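Local atomic coordinates of maltose-binding protein MalE1 (Thermotoga maritima, PDB entry 6DTU), a protein that binds malto-oligosaccharides, here maltotetraose, between its two lobes and probably delivers them to a sugar transporter in the membrane. Residues L184-E187 / G188-K191; V268-S272 / P273-L277; A278-F281 / L282-I286; A347-L350 / V351-K355. One frame throughout, in Å; residues are numbered along the deposited sequence.

Interaction 1 of 4, residues L184-E187 / G188-K191; sequences LANE and GAIK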
loop_
_atom_site.group_PDB
_atom_site.type_symbol
_atom_site.label_atom_id
_atom_site.label_comp_id
_atom_site.label_asym_id
_atom_site.label_seq_id
_atom_site.Cartn_x
_atom_site.Cartn_y
_atom_site.Cartn_z
ATOM N N LEU A 184 4.922 15.326 -10.919
ATOM C CA LEU A 184 5.309 14.013 -11.402
ATOM C C LEU A 184 6.068 14.061 -12.720
ATOM O O LEU A 184 6.352 13.003 -13.292
ATOM C CB LEU A 184 4.073 13.116 -11.512
ATOM C CG LEU A 184 3.409 12.887 -10.162
ATOM C CD1 LEU A 184 2.082 12.188 -10.384
ATOM C CD2 LEU A 184 4.300 12.060 -9.260
ATOM N N ALA A 185 6.359 15.260 -13.236
ATOM C CA ALA A 185 7.236 15.416 -14.391
ATOM C C ALA A 185 8.257 16.522 -14.163
ATOM O O ALA A 185 8.786 17.071 -15.134
ATOM C CB ALA A 185 6.462 15.667 -15.688
ATOM N N ASN A 186 8.528 16.874 -12.908
ATOM C CA ASN A 186 9.594 17.824 -12.633
ATOM C C ASN A 186 10.946 17.126 -12.775
ATOM O O ASN A 186 11.027 15.931 -13.065
ATOM C CB ASN A 186 9.365 18.566 -11.310
ATOM C CG ASN A 186 9.544 17.693 -10.075
ATOM O OD1 ASN A 186 10.087 16.584 -10.125
ATOM N ND2 ASN A 186 9.099 18.214 -8.941
ATOM N N GLU A 187 12.032 17.868 -12.583
ATOM C CA GLU A 187 13.335 17.268 -12.848
ATOM C C GLU A 187 13.656 16.144 -11.870
ATOM O O GLU A 187 14.352 15.191 -12.233
ATOM C CB GLU A 187 14.432 18.335 -12.924
ATOM C CG GLU A 187 14.240 19.339 -14.070
ATOM C CD GLU A 187 14.131 18.687 -15.451
ATOM O OE1 GLU A 187 14.995 17.850 -15.808
ATOM O OE2 GLU A 187 13.174 19.022 -16.188
ATOM N N GLY A 188 13.128 16.207 -10.649
ATOM C CA GLY A 188 13.322 15.108 -9.723
ATOM C C GLY A 188 12.589 13.855 -10.155
ATOM O O GLY A 188 13.131 12.750 -10.066
ATOM N N ALA A 189 11.340 14.000 -10.608
ATOM C CA ALA A 189 10.614 12.837 -11.093
ATOM C C ALA A 189 11.342 12.215 -12.266
ATOM O O ALA A 189 11.437 10.986 -12.378
ATOM C CB ALA A 189 9.205 13.250 -11.519
ATOM N N ILE A 190 11.879 13.062 -13.145
ATOM C CA ILE A 190 12.593 12.573 -14.315
ATOM C C ILE A 190 13.839 11.809 -13.904
ATOM O O ILE A 190 14.118 10.730 -14.433
ATOM C CB ILE A 190 12.903 13.738 -15.267
ATOM C CG1 ILE A 190 11.602 14.218 -15.905
ATOM C CG2 ILE A 190 13.938 13.314 -16.313
ATOM C CD1 ILE A 190 11.719 15.529 -16.684
ATOM N N LYS A 191 14.583 12.333 -12.924
ATOM C CA LYS A 191 15.781 11.642 -12.458
ATOM C C LYS A 191 15.429 10.304 -11.808
ATOM O O LYS A 191 16.133 9.302 -12.002
ATOM C CB LYS A 191 16.539 12.537 -11.477
ATOM C CG LYS A 191 17.951 12.062 -11.177
ATOM C CD LYS A 191 18.811 13.190 -10.616
ATOM C CE LYS A 191 20.284 12.773 -10.556
ATOM N NZ LYS A 191 21.034 13.640 -9.606
#

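Interaction 2 of 4, residues V268-S272 / P273-L277; sequences VNAKS and PNKLL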
loop_
_atom_site.group_PDB
_atom_site.type_symbol
_atom_site.label_atom_id
_atom_site.label_comp_id
_atom_site.label_asym_id
_atom_site.label_seq_id
_atom_site.Cartn_x
_atom_site.Cartn_y
_atom_site.Cartn_z
ATOM N N VAL A 268 -17.247 1.774 6.023
ATOM C CA VAL A 268 -18.635 1.317 6.057
ATOM C C VAL A 268 -19.379 1.872 4.844
ATOM O O VAL A 268 -19.251 3.055 4.516
ATOM C CB VAL A 268 -19.329 1.729 7.369
ATOM C CG1 VAL A 268 -20.821 1.351 7.332
ATOM C CG2 VAL A 268 -18.639 1.069 8.549
ATOM N N ASN A 269 -20.148 1.009 4.180
ATOM C CA ASN A 269 -20.939 1.398 3.013
ATOM C C ASN A 269 -22.104 2.281 3.457
ATOM O O ASN A 269 -23.010 1.815 4.157
ATOM C CB ASN A 269 -21.483 0.117 2.394
ATOM C CG ASN A 269 -22.290 0.337 1.118
ATOM O OD1 ASN A 269 -22.565 1.455 0.693
ATOM N ND2 ASN A 269 -22.675 -0.765 0.498
ATOM N N ALA A 270 -22.114 3.545 3.000
ATOM C CA ALA A 270 -23.189 4.464 3.362
ATOM C C ALA A 270 -24.524 4.075 2.743
ATOM O O ALA A 270 -25.570 4.570 3.197
ATOM C CB ALA A 270 -22.840 5.899 2.970
ATOM N N LYS A 271 -24.519 3.209 1.737
ATOM C CA LYS A 271 -25.762 2.778 1.125
ATOM C C LYS A 271 -26.303 1.512 1.761
ATOM O O LYS A 271 -27.391 1.073 1.395
ATOM C CB LYS A 271 -25.600 2.576 -0.381
ATOM C CG LYS A 271 -24.968 3.768 -1.123
ATOM C CD LYS A 271 -25.727 5.056 -0.906
ATOM C CE LYS A 271 -25.087 6.195 -1.690
ATOM N NZ LYS A 271 -25.725 7.504 -1.352
ATOM N N SER A 272 -25.577 0.929 2.701
ATOM C CA SER A 272 -25.983 -0.356 3.251
ATOM C C SER A 272 -27.062 -0.151 4.303
ATOM O O SER A 272 -26.919 0.716 5.161
ATOM C CB SER A 272 -24.806 -1.030 3.912
ATOM O OG SER A 272 -25.302 -2.058 4.759
ATOM N N PRO A 273 -28.160 -0.903 4.254
ATOM C CA PRO A 273 -29.151 -0.819 5.341
ATOM C C PRO A 273 -28.640 -1.374 6.653
ATOM O O PRO A 273 -29.311 -1.199 7.684
ATOM C CB PRO A 273 -30.319 -1.659 4.813
ATOM C CG PRO A 273 -29.664 -2.678 3.972
ATOM C CD PRO A 273 -28.490 -1.971 3.297
ATOM N N ASN A 274 -27.472 -2.022 6.652
ATOM C CA ASN A 274 -26.871 -2.569 7.859
ATOM C C ASN A 274 -25.785 -1.665 8.417
ATOM O O ASN A 274 -24.987 -2.120 9.241
ATOM C CB ASN A 274 -26.291 -3.969 7.610
ATOM C CG ASN A 274 -27.320 -4.938 7.058
ATOM O OD1 ASN A 274 -28.274 -5.262 7.744
ATOM N ND2 ASN A 274 -27.142 -5.362 5.799
ATOM N N LYS A 275 -25.742 -0.392 7.998
ATOM C CA LYS A 275 -24.583 0.424 8.333
ATOM C C LYS A 275 -24.445 0.681 9.825
ATOM O O LYS A 275 -23.316 0.783 10.328
ATOM C CB LYS A 275 -24.544 1.701 7.504
ATOM C CG LYS A 275 -25.693 2.678 7.705
ATOM C CD LYS A 275 -25.592 3.742 6.628
ATOM C CE LYS A 275 -26.612 4.848 6.769
ATOM N NZ LYS A 275 -26.365 5.833 5.642
ATOM N N LEU A 276 -25.554 0.795 10.551
ATOM C CA LEU A 276 -25.453 0.978 11.993
ATOM C C LEU A 276 -24.834 -0.247 12.650
ATOM O O LEU A 276 -23.986 -0.123 13.539
ATOM C CB LEU A 276 -26.833 1.264 12.585
ATOM C CG LEU A 276 -27.470 2.586 12.197
ATOM C CD1 LEU A 276 -28.873 2.664 12.758
ATOM C CD2 LEU A 276 -26.641 3.740 12.692
ATOM N N LEU A 277 -25.239 -1.440 12.220
ATOM C CA LEU A 277 -24.659 -2.657 12.780
ATOM C C LEU A 277 -23.197 -2.815 12.374
ATOM O O LEU A 277 -22.378 -3.289 13.181
ATOM C CB LEU A 277 -25.491 -3.872 12.364
ATOM C CG LEU A 277 -25.042 -5.235 12.883
ATOM C CD1 LEU A 277 -25.013 -5.305 14.412
ATOM C CD2 LEU A 277 -25.942 -6.328 12.295
#

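Interaction 3 of 4, residues A278-F281 / L282-I286; sequences AIEF and LTSFI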
loop_
_atom_site.group_PDB
_atom_site.type_symbol
_atom_site.label_atom_id
_atom_site.label_comp_id
_atom_site.label_asym_id
_atom_site.label_seq_id
_atom_site.Cartn_x
_atom_site.Cartn_y
_atom_site.Cartn_z
ATOM N N ALA A 278 -22.848 -2.406 11.141
ATOM C CA ALA A 278 -21.463 -2.457 10.679
ATOM C C ALA A 278 -20.576 -1.564 11.530
ATOM O O ALA A 278 -19.484 -1.972 11.941
ATOM C CB ALA A 278 -21.376 -2.042 9.203
ATOM N N ILE A 279 -21.041 -0.346 11.816
ATOM C CA ILE A 279 -20.282 0.537 12.692
ATOM C C ILE A 279 -20.099 -0.101 14.069
ATOM O O ILE A 279 -19.000 -0.069 14.641
ATOM C CB ILE A 279 -20.946 1.931 12.762
ATOM C CG1 ILE A 279 -20.806 2.638 11.419
ATOM C CG2 ILE A 279 -20.265 2.775 13.835
ATOM C CD1 ILE A 279 -21.677 3.930 11.332
ATOM N N GLU A 280 -21.163 -0.705 14.616
ATOM C CA GLU A 280 -21.071 -1.351 15.925
ATOM C C GLU A 280 -20.033 -2.465 15.928
ATOM O O GLU A 280 -19.254 -2.607 16.873
ATOM C CB GLU A 280 -22.432 -1.913 16.339
ATOM C CG GLU A 280 -22.408 -2.742 17.655
ATOM C CD GLU A 280 -22.260 -1.898 18.928
ATOM O OE1 GLU A 280 -22.347 -0.647 18.863
ATOM O OE2 GLU A 280 -22.060 -2.495 20.013
ATOM N N PHE A 281 -20.062 -3.310 14.908
ATOM C CA PHE A 281 -19.058 -4.354 14.746
ATOM C C PHE A 281 -17.639 -3.780 14.738
ATOM O O PHE A 281 -16.735 -4.312 15.397
ATOM C CB PHE A 281 -19.396 -5.094 13.461
ATOM C CG PHE A 281 -18.403 -6.103 13.047
ATOM C CD1 PHE A 281 -18.379 -7.345 13.622
ATOM C CD2 PHE A 281 -17.511 -5.820 12.044
ATOM C CE1 PHE A 281 -17.472 -8.296 13.200
ATOM C CE2 PHE A 281 -16.587 -6.752 11.634
ATOM C CZ PHE A 281 -16.569 -7.984 12.201
ATOM N N LEU A 282 -17.434 -2.671 14.028
ATOM C CA LEU A 282 -16.093 -2.102 13.938
ATOM C C LEU A 282 -15.659 -1.487 15.259
ATOM O O LEU A 282 -14.524 -1.701 15.697
ATOM C CB LEU A 282 -16.030 -1.059 12.824
ATOM C CG LEU A 282 -16.222 -1.653 11.425
ATOM C CD1 LEU A 282 -16.096 -0.498 10.444
ATOM C CD2 LEU A 282 -15.207 -2.735 11.115
ATOM N N THR A 283 -16.530 -0.695 15.894
ATOM C CA THR A 283 -16.103 0.049 17.085
ATOM C C THR A 283 -16.079 -0.809 18.344
ATOM O O THR A 283 -15.236 -0.594 19.223
ATOM C CB THR A 283 -16.989 1.279 17.315
ATOM O OG1 THR A 283 -18.337 0.848 17.564
ATOM C CG2 THR A 283 -16.918 2.221 16.105
ATOM N N SER A 284 -17.024 -1.731 18.489
ATOM C CA SER A 284 -17.156 -2.464 19.743
ATOM C C SER A 284 -16.328 -3.737 19.779
ATOM O O SER A 284 -16.157 -4.316 20.860
ATOM C CB SER A 284 -18.620 -2.850 19.976
ATOM O OG SER A 284 -18.972 -3.973 19.162
ATOM N N PHE A 285 -15.844 -4.196 18.625
ATOM C CA PHE A 285 -15.189 -5.495 18.511
ATOM C C PHE A 285 -13.875 -5.364 17.752
ATOM O O PHE A 285 -12.812 -5.639 18.309
ATOM C CB PHE A 285 -16.127 -6.503 17.817
ATOM C CG PHE A 285 -15.528 -7.880 17.588
ATOM C CD1 PHE A 285 -14.806 -8.530 18.589
ATOM C CD2 PHE A 285 -15.760 -8.562 16.397
ATOM C CE1 PHE A 285 -14.272 -9.793 18.388
ATOM C CE2 PHE A 285 -15.236 -9.845 16.199
ATOM C CZ PHE A 285 -14.511 -10.464 17.206
ATOM N N ILE A 286 -13.928 -4.916 16.497
ATOM C CA ILE A 286 -12.715 -4.853 15.685
ATOM C C ILE A 286 -11.706 -3.874 16.291
ATOM O O ILE A 286 -10.492 -4.102 16.254
ATOM C CB ILE A 286 -13.066 -4.549 14.212
ATOM C CG1 ILE A 286 -13.842 -5.711 13.587
ATOM C CG2 ILE A 286 -11.824 -4.273 13.365
ATOM C CD1 ILE A 286 -13.030 -7.006 13.475
#

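Interaction 4 of 4, residues A347-L350 / V351-K355; sequences ALNL and VVNGK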
loop_
_atom_site.group_PDB
_atom_site.type_symbol
_atom_site.label_atom_id
_atom_site.label_comp_id
_atom_site.label_asym_id
_atom_site.label_seq_id
_atom_site.Cartn_x
_atom_site.Cartn_y
_atom_site.Cartn_z
ATOM N N ALA A 347 2.518 5.635 -18.088
ATOM C CA ALA A 347 3.788 6.257 -18.450
ATOM C C ALA A 347 4.953 5.334 -18.147
ATOM O O ALA A 347 5.881 5.217 -18.945
ATOM C CB ALA A 347 3.976 7.588 -17.721
ATOM N N LEU A 348 4.930 4.683 -16.978
ATOM C CA LEU A 348 6.028 3.783 -16.639
ATOM C C LEU A 348 6.049 2.565 -17.545
ATOM O O LEU A 348 7.137 2.071 -17.865
ATOM C CB LEU A 348 5.953 3.355 -15.172
ATOM C CG LEU A 348 6.154 4.560 -14.257
ATOM C CD1 LEU A 348 6.048 4.111 -12.820
ATOM C CD2 LEU A 348 7.475 5.259 -14.527
ATOM N N ASN A 349 4.879 2.089 -17.994
ATOM C CA ASN A 349 4.854 1.001 -18.970
ATOM C C ASN A 349 5.590 1.391 -20.244
ATOM O O ASN A 349 6.356 0.591 -20.800
ATOM C CB ASN A 349 3.416 0.589 -19.284
ATOM C CG ASN A 349 3.340 -0.468 -20.379
ATOM O OD1 ASN A 349 3.457 -0.150 -21.564
ATOM N ND2 ASN A 349 3.106 -1.703 -19.997
ATOM N N LEU A 350 5.359 2.614 -20.729
ATOM C CA LEU A 350 6.062 3.077 -21.921
ATOM C C LEU A 350 7.560 3.134 -21.698
ATOM O O LEU A 350 8.339 2.740 -22.572
ATOM C CB LEU A 350 5.559 4.462 -22.306
ATOM C CG LEU A 350 4.095 4.540 -22.727
ATOM C CD1 LEU A 350 3.731 5.979 -23.033
ATOM C CD2 LEU A 350 3.917 3.651 -23.951
ATOM N N VAL A 351 7.988 3.604 -20.526
ATOM C CA VAL A 351 9.414 3.750 -20.260
ATOM C C VAL A 351 10.097 2.388 -20.211
ATOM O O VAL A 351 11.130 2.169 -20.852
ATOM C CB VAL A 351 9.643 4.547 -18.964
ATOM C CG1 VAL A 351 11.119 4.498 -18.585
ATOM C CG2 VAL A 351 9.184 5.998 -19.129
ATOM N N VAL A 352 9.548 1.455 -19.426
ATOM C CA VAL A 352 10.237 0.178 -19.284
ATOM C C VAL A 352 10.214 -0.634 -20.561
ATOM O O VAL A 352 11.028 -1.553 -20.720
ATOM C CB VAL A 352 9.784 -0.670 -18.077
ATOM C CG1 VAL A 352 10.020 0.066 -16.778
ATOM C CG2 VAL A 352 8.339 -1.073 -18.235
ATOM N N ASN A 353 9.299 -0.329 -21.474
ATOM C CA ASN A 353 9.248 -1.012 -22.758
ATOM C C ASN A 353 9.943 -0.233 -23.872
ATOM O O ASN A 353 9.834 -0.615 -25.039
ATOM C CB ASN A 353 7.805 -1.368 -23.122
ATOM C CG ASN A 353 7.241 -2.489 -22.242
ATOM O OD1 ASN A 353 6.357 -2.262 -21.401
ATOM N ND2 ASN A 353 7.756 -3.707 -22.438
ATOM N N GLY A 354 10.669 0.828 -23.533
ATOM C CA GLY A 354 11.433 1.566 -24.528
ATOM C C GLY A 354 10.572 2.206 -25.596
ATOM O O GLY A 354 10.997 2.317 -26.756
ATOM N N LYS A 355 9.392 2.697 -25.216
ATOM C CA LYS A 355 8.444 3.244 -26.171
ATOM C C LYS A 355 8.442 4.758 -26.206
ATOM O O LYS A 355 7.844 5.335 -27.120
ATOM C CB LYS A 355 7.016 2.802 -25.842
ATOM C CG LYS A 355 6.860 1.323 -25.686
ATOM C CD LYS A 355 6.416 0.700 -26.984
ATOM C CE LYS A 355 6.655 -0.792 -26.956
ATOM N NZ LYS A 355 7.081 -1.320 -28.287
#

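Interaction 1 of 4, residues L184-E187 / G188-K191
The N-terminal cap of helix 187-201 is made where Asn-186 meets the first turn at Gly-188 and Ala-189. The side chain of Asn-186 bends back over the helix start, with CG between its own backbone N and carbonyl carbon (chi1 70°). This brings Asn-186 OD1 to 2.9 Å from Ala-189 N. The bond is nearly straight, 165° at the hydrogen, and the donor lies almost in line with the side-chain C=O. Gly-188 N is also close, 3.1 Å from Asn-186 OD1. The amide's other end is used as well, because ND2 is hydrogen-bonded to Gly-166 O.

Asn-186 is thus a true N-cap, with its side chain serving a backbone N-H of the first turn. The regular helical pattern starts at once. Ile-190 N donates to Asn-186 O at 3.0 Å, and Lys-191 N to Glu-187 O at 2.9 Å.

Side-chain carbons close in around the cap. Ala-189 CB sits 3.4 Å from Leu-184 O, a buried carbonyl without a polar partner in the model. Ile-190 CD1 reaches back to 3.7 Å from Ala-185 O. The side chains of Glu-187 and Ile-190 run alongside each other in one direction, and Glu-187 OE2 comes to 3.8 Å from Ile-190 CD1. Leu-184 and Ala-185 pack on helix 358-374, while Lys-191 makes a salt bridge with Glu-252.

Interaction 2 of 4, residues V268-S272 / P273-L277
Val-268, the last residue of strand 260-268, meets Lys-275 on the first turn of the next helix. Val-268 CG1 lies 3.7 Å from Lys-275 CB, and the valine lies nearly square across the lysine chain. Asn-269 starts a type I turn that ends at Ser-272. Asn-269 OD1 accepts from Lys-271 N at 2.8 Å, an Asx turn, with the donor well above the plane of the amide carbonyl.

Ala-270 offers its backbone oxygen to the lysine. Lys-275 NZ lies 2.9 Å from Ala-270 O, in the carbonyl plane and on a lone pair. The lysine chain is extended beyond CG, and its first torsion (chi1 63°) turns it back over the loop. Lys-275 CD passes 3.5 Å from Ala-270 O. The ammonium group has a second partner in Glu-76, a salt bridge.

Ser-272 closes the first turn and opens another type I turn, to Lys-275. Ser-272 OG accepts from Asn-274 N at 2.9 Å and is also hydrogen-bonded to Asp-57. Lys-275 N donates to Ser-272 O at 3.3 Å, with a bent angle of 138°. Asn-274 is the N-cap residue by position, but its side chain turns to Asp-57 instead of capping.

The loop joins strand 260-268 to helix 275-286. Backbone bonds tie it to Asp-57, Leu-74 and Glu-76, and Val-268 packs against the helix at Ala-278 and Ile-279.

Interaction 3 of 4, residues A278-F281 / L282-I286
Phe-281 and Phe-285 both carry CG opposite the backbone N (chi1 174° and 177°), which brings their rings together on one flank of helix 275-286. The rings meet obliquely, with planes 65° apart and centroids 5.8 Å apart. Phe-281 CE1 touches the edge of the Phe-285 ring, 3.6 Å from Phe-285 CD2. Ile-286 comes over a face of the Phe-281 ring instead. Ile-286 CG1 is 4.0 Å from the centroid of the Phe-281 ring, a CH-pi contact. Leu-282 CD2 adds a looser touch on Phe-281 CD2.

On the polar flank, Ser-284 gives Glu-280 O two donors. Its hydroxyl is folded back toward the preceding turn, and Ser-284 OG donates to Glu-280 O at 2.7 Å. Ser-284 N donates to the same oxygen, Glu-280 O, at 2.9 Å, from the opposite face of the carbonyl plane. One residue earlier, Thr-283 N makes an ordinary i to i+4 helical bond to Ile-279 O at 2.8 Å.

The last turn widens to a pi-type turn. Phe-281 O takes Ile-286 N, five residues on, at 3.1 Å in a nearly straight bond, while the bond from Phe-285 N is weak. The wider turn is consistent with Ile-286 lying over the Phe-281 ring face. Beyond the helix, Phe-281 meets Phe-24 edge-to-face, and Phe-285 and Ile-286 touch Leu-20 on helix 14-28.

The chemistry is divided by flank. Dispersion between rings and aliphatic carbons holds the side facing helix 14-28, while the serine hydroxyl gives a backbone oxygen near the helix end a second donor.

Interaction 4 of 4, residues A347-L350 / V351-K355
Val-351 and Val-352 pack closely against the preceding turn of helix 341-352, whereas Leu-350 and Lys-355 meet at an exposed edge. On the tight side the helical bonds are regular. Val-352 N donates to Leu-348 O at 2.9 Å in a nearly straight bond (173°), and Val-351 N to Ala-347 O at 3.1 Å. The valine methyls lie on the same carbonyls. Val-351 CG2 is 3.4 Å from Ala-347 O. Val-352 CG2 is likewise 3.4 Å from Leu-348 O. Asn-353 N still donates to Asn-349 O, but at a bent angle of 139°.

The helix then ends in a Schellman motif. Lys-355 N reaches back to Leu-350 O at 2.8 Å, and Gly-354 N to Val-351 O at 3.0 Å. Gly-354 is the C-prime residue, and its positive phi turns the chain so that these two bonds can form. The bonds give Leu-350 O and Val-351 O partners after the ordinary pattern has stopped.

On the solvent side, the Leu-350 and Lys-355 side chains are set roughly perpendicular. Leu-350 CD2 touches Lys-355 CB at 3.7 Å, and beyond that the lysine chain turns off from the helix.

The buried face is divided between two helices. Ala-347 and Val-351 pack on helix 358-374 at Ala-361, and Leu-348 and Val-352 pack on helix 187-201 at Leu-196.

How the interactions relate
The four contacts form two pairs. Interactions 2 and 3 follow one another along the chain and share helix 275-286. They touch where Val-268 CG2 lies 3.5 Å from Leu-282 CD1. Interactions 1 and 4 are far apart in sequence, but their centres are about 15 Å apart. Helices 187-201 and 341-352 pack together there, and helix 358-374 meets both sites. Interaction 1 lies across the chain's centre from interactions 2 and 3, and interaction 4 across from interaction 3. Contact centres in one pair lie 42 to 45 Å from those in the other. The pairs are thus separate packing sites in a two-lobed binding protein. Leu-184 and Leu-348 side chains are about 12 and 9 Å from a bound glucose.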